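PDB 2J5Z: ficolin-3 from Homo sapiens, which is a collagen-containing lectin of innate immunity whose trimeric fibrinogen-like domain binds sugars such as galactose and probably helps recognise microbial surfaces. Local coordinates for residues A[187-192]-A[212-217]; A[200-203]-A[208-211]. All coordinates share one frame; numbering follows the deposited sequence. Where two conformers were deposited one is given.

Interaction 1: A[187-192]-A[212-217]; sequences GRYAVS and PYRRVR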
ATOM      1  N   GLY A 187       4.917 -19.486  11.566  1.00 17.61           N
ATOM      2  CA  GLY A 187       5.288 -20.755  10.943  1.00 19.79           C
ATOM      3  C   GLY A 187       5.198 -20.684   9.431  1.00 20.16           C
ATOM      4  O   GLY A 187       4.918 -19.629   8.865  1.00 19.88           O
ATOM      5  N   ARG A 188       5.424 -21.818   8.778  1.00 20.82           N
ATOM      6  CA  ARG A 188       5.452 -21.879   7.319  1.00 22.52           C
ATOM      7  C   ARG A 188       4.084 -21.683   6.672  1.00 22.37           C
ATOM      8  O   ARG A 188       3.094 -22.297   7.064  1.00 22.65           O
ATOM      9  CB  ARG A 188       6.068 -23.207   6.868  1.00 23.30           C
ATOM     10  CG  ARG A 188       6.392 -23.257   5.398  1.00 25.97           C
ATOM     11  CD  ARG A 188       7.394 -24.381   5.122  1.00 28.57           C
ATOM     12  NE  ARG A 188       7.949 -24.277   3.782  1.00 29.51           N
ATOM     13  CZ  ARG A 188       8.736 -25.192   3.235  1.00 30.50           C
ATOM     14  NH1 ARG A 188       9.061 -26.280   3.922  1.00 30.08           N
ATOM     15  NH2 ARG A 188       9.191 -25.015   2.001  1.00 31.29           N
ATOM     16  N   TYR A 189       4.020 -20.813   5.667  1.00 22.63           N
ATOM     17  CA  TYR A 189       2.747 -20.526   5.036  1.00 22.68           C
ATOM     18  C   TYR A 189       2.265 -21.670   4.145  1.00 24.13           C
ATOM     19  O   TYR A 189       3.072 -22.367   3.532  1.00 25.56           O
ATOM     20  CB  TYR A 189       2.796 -19.227   4.221  1.00 22.26           C
ATOM     21  CG  TYR A 189       1.421 -18.705   3.901  1.00 21.24           C
ATOM     22  CD1 TYR A 189       0.745 -17.881   4.795  1.00 19.90           C
ATOM     23  CD2 TYR A 189       0.777 -19.061   2.718  1.00 20.10           C
ATOM     24  CE1 TYR A 189      -0.526 -17.406   4.514  1.00 20.40           C
ATOM     25  CE2 TYR A 189      -0.491 -18.604   2.431  1.00 20.38           C
ATOM     26  CZ  TYR A 189      -1.146 -17.776   3.331  1.00 20.99           C
ATOM     27  OH  TYR A 189      -2.411 -17.304   3.045  1.00 21.21           O
ATOM     28  N   ALA A 190       0.950 -21.835   4.095  1.00 24.82           N
ATOM     29  CA  ALA A 190       0.286 -22.789   3.213  1.00 26.12           C
ATOM     30  C   ALA A 190      -0.967 -22.166   2.606  1.00 26.87           C
ATOM     31  O   ALA A 190      -1.786 -21.572   3.319  1.00 26.97           O
ATOM     32  CB  ALA A 190      -0.067 -24.070   3.982  1.00 25.85           C
ATOM     33  N   VAL A 191      -1.135 -22.305   1.288  1.00 27.81           N
ATOM     34  CA  VAL A 191      -2.291 -21.705   0.615  1.00 29.32           C
ATOM     35  C   VAL A 191      -3.579 -22.506   0.770  1.00 29.76           C
ATOM     36  O   VAL A 191      -4.651 -22.014   0.426  1.00 30.91           O
ATOM     37  CB  VAL A 191      -2.026 -21.409  -0.883  1.00 29.43           C
ATOM     38  CG1 VAL A 191      -0.780 -20.549  -1.030  1.00 30.56           C
ATOM     39  CG2 VAL A 191      -1.892 -22.704  -1.680  1.00 29.85           C
ATOM     40  N   SER A 192      -3.465 -23.726   1.301  1.00 31.04           N
ATOM     41  CA  SER A 192      -4.626 -24.588   1.575  1.00 31.43           C
ATOM     42  C   SER A 192      -4.244 -25.765   2.484  1.00 31.74           C
ATOM     43  O   SER A 192      -3.065 -25.961   2.794  1.00 31.87           O
ATOM     44  CB  SER A 192      -5.226 -25.112   0.263  1.00 31.70           C
ATOM     45  OG  SER A 192      -4.305 -25.962  -0.390  1.00 29.81           O
ATOM     46  N   PRO A 212      -3.747 -25.232   9.420  1.00 30.52           N
ATOM     47  CA  PRO A 212      -3.360 -23.820   9.454  1.00 28.83           C
ATOM     48  C   PRO A 212      -4.404 -22.793   9.017  1.00 27.50           C
ATOM     49  O   PRO A 212      -5.492 -23.138   8.540  1.00 27.81           O
ATOM     50  CB  PRO A 212      -2.182 -23.785   8.485  1.00 29.51           C
ATOM     51  CG  PRO A 212      -2.594 -24.772   7.427  1.00 30.38           C
ATOM     52  CD  PRO A 212      -3.312 -25.885   8.169  1.00 30.28           C
ATOM     53  N   TYR A 213      -4.038 -21.522   9.171  1.00 25.27           N
ATOM     54  CA  TYR A 213      -4.892 -20.397   8.832  1.00 23.59           C
ATOM     55  C   TYR A 213      -4.375 -19.672   7.587  1.00 23.28           C
ATOM     56  O   TYR A 213      -3.182 -19.705   7.292  1.00 23.65           O
ATOM     57  CB  TYR A 213      -4.945 -19.420  10.011  1.00 22.73           C
ATOM     58  CG  TYR A 213      -5.599 -20.036  11.228  1.00 22.68           C
ATOM     59  CD1 TYR A 213      -6.964 -19.917  11.429  1.00 22.05           C
ATOM     60  CD2 TYR A 213      -4.851 -20.772  12.149  1.00 22.36           C
ATOM     61  CE1 TYR A 213      -7.577 -20.489  12.545  1.00 23.33           C
ATOM     62  CE2 TYR A 213      -5.454 -21.355  13.259  1.00 22.79           C
ATOM     63  CZ  TYR A 213      -6.811 -21.210  13.447  1.00 22.55           C
ATOM     64  OH  TYR A 213      -7.415 -21.786  14.542  1.00 23.21           O
ATOM     65  N   ARG A 214      -5.297 -19.025   6.882  0.50 23.30           N
ATOM     66  CA  ARG A 214      -5.020 -18.270   5.661  0.50 23.51           C
ATOM     67  C   ARG A 214      -4.472 -16.873   5.963  0.50 23.24           C
ATOM     68  O   ARG A 214      -3.577 -16.378   5.271  0.50 22.80           O
ATOM     69  CB  ARG A 214      -6.310 -18.163   4.832  0.50 23.99           C
ATOM     70  CG  ARG A 214      -6.254 -17.205   3.650  0.50 25.02           C
ATOM     71  CD  ARG A 214      -7.547 -17.255   2.837  0.50 26.49           C
ATOM     72  NE  ARG A 214      -7.619 -18.445   1.986  0.50 27.82           N
ATOM     73  CZ  ARG A 214      -8.728 -18.872   1.387  0.50 27.55           C
ATOM     74  NH1 ARG A 214      -9.867 -18.210   1.545  0.50 27.29           N
ATOM     75  NH2 ARG A 214      -8.699 -19.963   0.631  0.50 28.22           N
ATOM     76  N   ARG A 215      -5.020 -16.247   7.001  1.00 22.99           N
ATOM     77  CA  ARG A 215      -4.635 -14.891   7.399  1.00 23.25           C
ATOM     78  C   ARG A 215      -4.543 -14.788   8.914  1.00 21.82           C
ATOM     79  O   ARG A 215      -5.413 -15.283   9.628  1.00 21.36           O
ATOM     80  CB  ARG A 215      -5.656 -13.869   6.904  1.00 24.06           C
ATOM     81  CG  ARG A 215      -5.882 -13.873   5.387  1.00 28.50           C
ATOM     82  CD  ARG A 215      -7.012 -12.925   5.002  1.00 32.20           C
ATOM     83  NE  ARG A 215      -6.721 -11.557   5.416  1.00 34.98           N
ATOM     84  CZ  ARG A 215      -6.203 -10.626   4.619  1.00 37.23           C
ATOM     85  NH1 ARG A 215      -5.920 -10.906   3.352  1.00 37.82           N
ATOM     86  NH2 ARG A 215      -5.974  -9.409   5.089  1.00 38.24           N
ATOM     87  N   VAL A 216      -3.499 -14.129   9.402  1.00 20.75           N
ATOM     88  CA  VAL A 216      -3.340 -13.928  10.839  1.00 19.86           C
ATOM     89  C   VAL A 216      -2.902 -12.490  11.078  1.00 17.36           C
ATOM     90  O   VAL A 216      -2.179 -11.933  10.262  1.00 16.38           O
ATOM     91  CB  VAL A 216      -2.232 -14.864  11.393  1.00 21.00           C
ATOM     92  CG1 VAL A 216      -1.979 -14.583  12.869  1.00 23.65           C
ATOM     93  CG2 VAL A 216      -2.603 -16.338  11.167  1.00 23.29           C
ATOM     94  N   ARG A 217      -3.325 -11.887  12.185  1.00 16.43           N
ATOM     95  CA  ARG A 217      -2.720 -10.619  12.623  1.00 15.98           C
ATOM     96  C   ARG A 217      -2.513 -10.679  14.119  1.00 15.11           C
ATOM     97  O   ARG A 217      -3.305 -11.306  14.813  1.00 15.83           O
ATOM     98  CB  ARG A 217      -3.595  -9.408  12.304  1.00 17.70           C
ATOM     99  CG  ARG A 217      -3.914  -9.198  10.822  1.00 20.08           C
ATOM    100  CD  ARG A 217      -4.442  -7.792  10.588  1.00 20.68           C
ATOM    101  NE  ARG A 217      -5.694  -7.499  11.282  1.00 21.77           N
ATOM    102  CZ  ARG A 217      -6.234  -6.286  11.314  1.00 22.11           C
ATOM    103  NH1 ARG A 217      -5.623  -5.287  10.697  1.00 21.10           N
ATOM    104  NH2 ARG A 217      -7.377  -6.064  11.944  1.00 22.97           N
TER
HETATM  105  O   HOH W   1      -1.150 -21.229   5.974  1.00 24.82           O

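Interaction 2: A[200-203]-A[208-211]; sequences GIDW and GVGH. With GAL (beta-D-galactopyranose), chain E.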
ATOM      1  N   GLY A 200       2.507 -25.794  10.805  1.00 25.47           N
ATOM      2  CA  GLY A 200       2.264 -24.562  10.047  1.00 23.61           C
ATOM      3  C   GLY A 200       1.781 -23.419  10.922  1.00 22.14           C
ATOM      4  O   GLY A 200       2.087 -23.373  12.111  1.00 21.38           O
ATOM      5  N   ILE A 201       1.007 -22.510  10.331  1.00 20.82           N
ATOM      6  CA  ILE A 201       0.477 -21.347  11.056  1.00 20.65           C
ATOM      7  C   ILE A 201      -0.726 -21.827  11.862  1.00 20.09           C
ATOM      8  O   ILE A 201      -1.876 -21.748  11.417  1.00 20.85           O
ATOM      9  CB  ILE A 201       0.143 -20.180  10.088  1.00 20.83           C
ATOM     10  CG1 ILE A 201       1.413 -19.776   9.333  1.00 20.70           C
ATOM     11  CG2 ILE A 201      -0.447 -18.992  10.847  1.00 20.88           C
ATOM     12  CD1 ILE A 201       1.194 -18.830   8.152  1.00 19.62           C
ATOM     13  N   ASP A 202      -0.421 -22.355  13.047  1.00 19.75           N
ATOM     14  CA  ASP A 202      -1.352 -23.176  13.829  1.00 19.95           C
ATOM     15  C   ASP A 202      -1.745 -22.516  15.156  1.00 19.96           C
ATOM     16  O   ASP A 202      -0.950 -21.790  15.757  1.00 18.95           O
ATOM     17  CB  ASP A 202      -0.716 -24.528  14.153  1.00 20.95           C
ATOM     18  CG  ASP A 202      -0.355 -25.339  12.914  1.00 22.19           C
ATOM     19  OD1 ASP A 202      -0.888 -25.056  11.824  1.00 24.34           O
ATOM     20  OD2 ASP A 202       0.475 -26.268  13.044  1.00 24.71           O
ATOM     21  N   TRP A 203      -2.973 -22.781  15.596  1.00 19.99           N
ATOM     22  CA  TRP A 203      -3.486 -22.332  16.897  1.00 20.09           C
ATOM     23  C   TRP A 203      -4.221 -23.534  17.500  1.00 21.67           C
ATOM     24  O   TRP A 203      -5.353 -23.820  17.116  1.00 23.13           O
ATOM     25  CB  TRP A 203      -4.448 -21.151  16.704  1.00 19.35           C
ATOM     26  CG  TRP A 203      -4.824 -20.369  17.967  1.00 19.67           C
ATOM     27  CD1 TRP A 203      -5.958 -20.514  18.715  1.00 19.53           C
ATOM     28  CD2 TRP A 203      -4.067 -19.312  18.592  1.00 19.47           C
ATOM     29  NE1 TRP A 203      -5.948 -19.623  19.772  1.00 19.15           N
ATOM     30  CE2 TRP A 203      -4.796 -18.885  19.722  1.00 19.53           C
ATOM     31  CE3 TRP A 203      -2.833 -18.704  18.313  1.00 20.02           C
ATOM     32  CZ2 TRP A 203      -4.346 -17.861  20.558  1.00 18.88           C
ATOM     33  CZ3 TRP A 203      -2.382 -17.693  19.148  1.00 18.83           C
ATOM     34  CH2 TRP A 203      -3.136 -17.279  20.256  1.00 19.24           C
ATOM     35  N   GLY A 208      -6.249 -26.571  15.561  1.00 32.09           N
ATOM     36  CA  GLY A 208      -5.300 -27.590  15.982  1.00 31.85           C
ATOM     37  C   GLY A 208      -4.017 -27.597  15.186  1.00 32.14           C
ATOM     38  O   GLY A 208      -3.933 -26.977  14.121  1.00 32.55           O
ATOM     39  N   VAL A 209      -3.015 -28.302  15.706  1.00 32.10           N
ATOM     40  CA  VAL A 209      -1.736 -28.459  15.028  1.00 32.47           C
ATOM     41  C   VAL A 209      -1.951 -29.118  13.669  1.00 32.75           C
ATOM     42  O   VAL A 209      -2.827 -29.973  13.522  1.00 32.47           O
ATOM     43  CB  VAL A 209      -0.759 -29.308  15.873  1.00 32.58           C
ATOM     44  CG1 VAL A 209       0.575 -29.448  15.180  1.00 33.11           C
ATOM     45  CG2 VAL A 209      -0.572 -28.684  17.246  1.00 32.53           C
ATOM     46  N   GLY A 210      -1.170 -28.702  12.676  1.00 32.29           N
ATOM     47  CA  GLY A 210      -1.232 -29.313  11.350  1.00 32.74           C
ATOM     48  C   GLY A 210      -2.410 -28.848  10.513  1.00 32.58           C
ATOM     49  O   GLY A 210      -2.604 -29.315   9.390  1.00 33.71           O
ATOM     50  N   HIS A 211      -3.204 -27.935  11.059  1.00 31.93           N
ATOM     51  CA  HIS A 211      -4.365 -27.405  10.351  1.00 31.86           C
ATOM     52  C   HIS A 211      -4.407 -25.868  10.401  1.00 31.62           C
ATOM     53  O   HIS A 211      -5.034 -25.266  11.285  1.00 31.57           O
ATOM     54  CB  HIS A 211      -5.649 -28.033  10.889  1.00 33.11           C
ATOM     55  CG  HIS A 211      -5.583 -29.529  10.988  1.00 34.05           C
ATOM     56  ND1 HIS A 211      -5.495 -30.345   9.879  1.00 35.01           N
ATOM     57  CD2 HIS A 211      -5.581 -30.354  12.062  1.00 35.13           C
ATOM     58  CE1 HIS A 211      -5.447 -31.609  10.265  1.00 35.30           C
ATOM     59  NE2 HIS A 211      -5.495 -31.642  11.585  1.00 35.15           N
TER
HETATM   60  C1  GAL E1278       3.988 -29.892  20.431  1.00 55.78           C
HETATM   61  C2  GAL E1278       3.018 -29.061  19.605  1.00 55.66           C
HETATM   62  C3  GAL E1278       3.031 -29.502  18.147  1.00 55.38           C
HETATM   63  C4  GAL E1278       4.431 -29.807  17.612  1.00 55.54           C
HETATM   64  C5  GAL E1278       5.330 -30.488  18.633  1.00 55.31           C
HETATM   65  C6  GAL E1278       6.762 -30.569  18.121  1.00 55.09           C
HETATM   66  O1  GAL E1278       3.995 -29.451  21.795  1.00 56.09           O
HETATM   67  O2  GAL E1278       1.690 -29.200  20.129  0.50 55.56           O
HETATM   68  O3  GAL E1278       2.445 -28.465  17.358  0.50 55.20           O
HETATM   69  O4  GAL E1278       5.058 -28.597  17.180  0.50 55.74           O
HETATM   70  O5  GAL E1278       5.274 -29.739  19.844  1.00 55.62           O
HETATM   71  O6  GAL E1278       7.288 -31.879  18.372  1.00 55.78           O
HETATM   72  O   HOH W   2      -4.209 -24.483  13.893  1.00 24.94           O

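Interaction 1: A[187-192]-A[212-217]
Y189 reaches across to R214 with its phenol hydroxyl, which donates a hydrogen bond of 2.7 Å from OH to the backbone O of R214. The donor lies in the plane of that carbonyl, on a lone pair, with a C=O...OH angle of 130°. The ring thus meets the peptide with its outer edge: CE1 is 3.3 Å from R214 O, and that oxygen sits near the ring plane. With CG anti to the backbone N (chi1 -163°), the phenol spans the gap between two backbones that otherwise stand well apart.

A water lies over the centre of one face of the Y189 ring. It accepts from A190 N at 2.9 Å and donates to Y213 O, also at 2.9 Å, so it joins the two backbones where they do not touch. The remaining contact is apolar and looser, A190 CB resting 4.3 Å from P212 CG. The CB of Y213 points away from segment 187-192, and the hydroxyl of this tyrosine is hydrogen-bonded to the backbone of R207.

Both R214 and R215 pair with E106 at the end of strand 101-106, which makes a classic beta bulge; the bond from Y189 thereby ties the long loop of this fibrinogen-like domain to the bulged approach to its last strand, 215-220.

Interaction 2: A[200-203]-A[208-211]
Two backbone N-H groups grip a single carboxylate oxygen of D202 from opposite faces of its plane. G210 N, across the contact, donates to D202 OD2 at 3.0 Å, and G200 N, from the aspartate's own segment, donates to it at 3.1 Å. Both bonds are nearly straight, with N-H...O angles of 169° and 167°, yet both donors stand well above or below the carboxylate plane. Y181 OH, from the galactose pocket, is a further hydrogen-bonding partner of OD2. The CB of D202 points toward the turn, and with CG anti to the carbonyl carbon (chi1 -61°) OD2 comes to lie beside G210 N.

That turn is a type II beta turn from G208 to H211, closed by H211 N donating to G208 O. G210, third in the turn, has a positive phi, which glycine adopts readily. At its start G208 N donates to W203 O at 3.3 Å, from above the carbonyl plane. A water between the segments accepts from W203 N at 2.7 Å and lies near both G208 O and H211 O.

The CB of V209 points away from segment 200-203, although CG1 still comes within 3.8 Å of D202 OD2. Both methyls press on galactose O3; CG1 and CG2 are each 3.0 Å from it, unusually short, so the detail is doubtful.

Since D202 binds the turn that carries V209 and also Y181, another pocket residue, it probably acts as a second-shell residue that helps position both; the N-H groups converging on OD2 would be expected to stabilise its negative charge.

Interaction 2 is nested within the long chain excursion that interaction 1 closes, and their centres lie about 9 Å apart. I201 joins them: its O is 3.1 Å from Y213 N, a probable hydrogen bond, and its side chain packs on Y189 and V216. Interaction 1 is the more buried, at the boundary between the loops and the central sheet, where a neutral hydroxyl and a water link backbones. Interaction 2 lies farther out and is partly buried, with a carboxylate at its centre and V209 against the sugar. H211 and P212 follow directly in sequence, so the turn that brings V209 to the galactose passes, through residues 212-214, into strand 215-220.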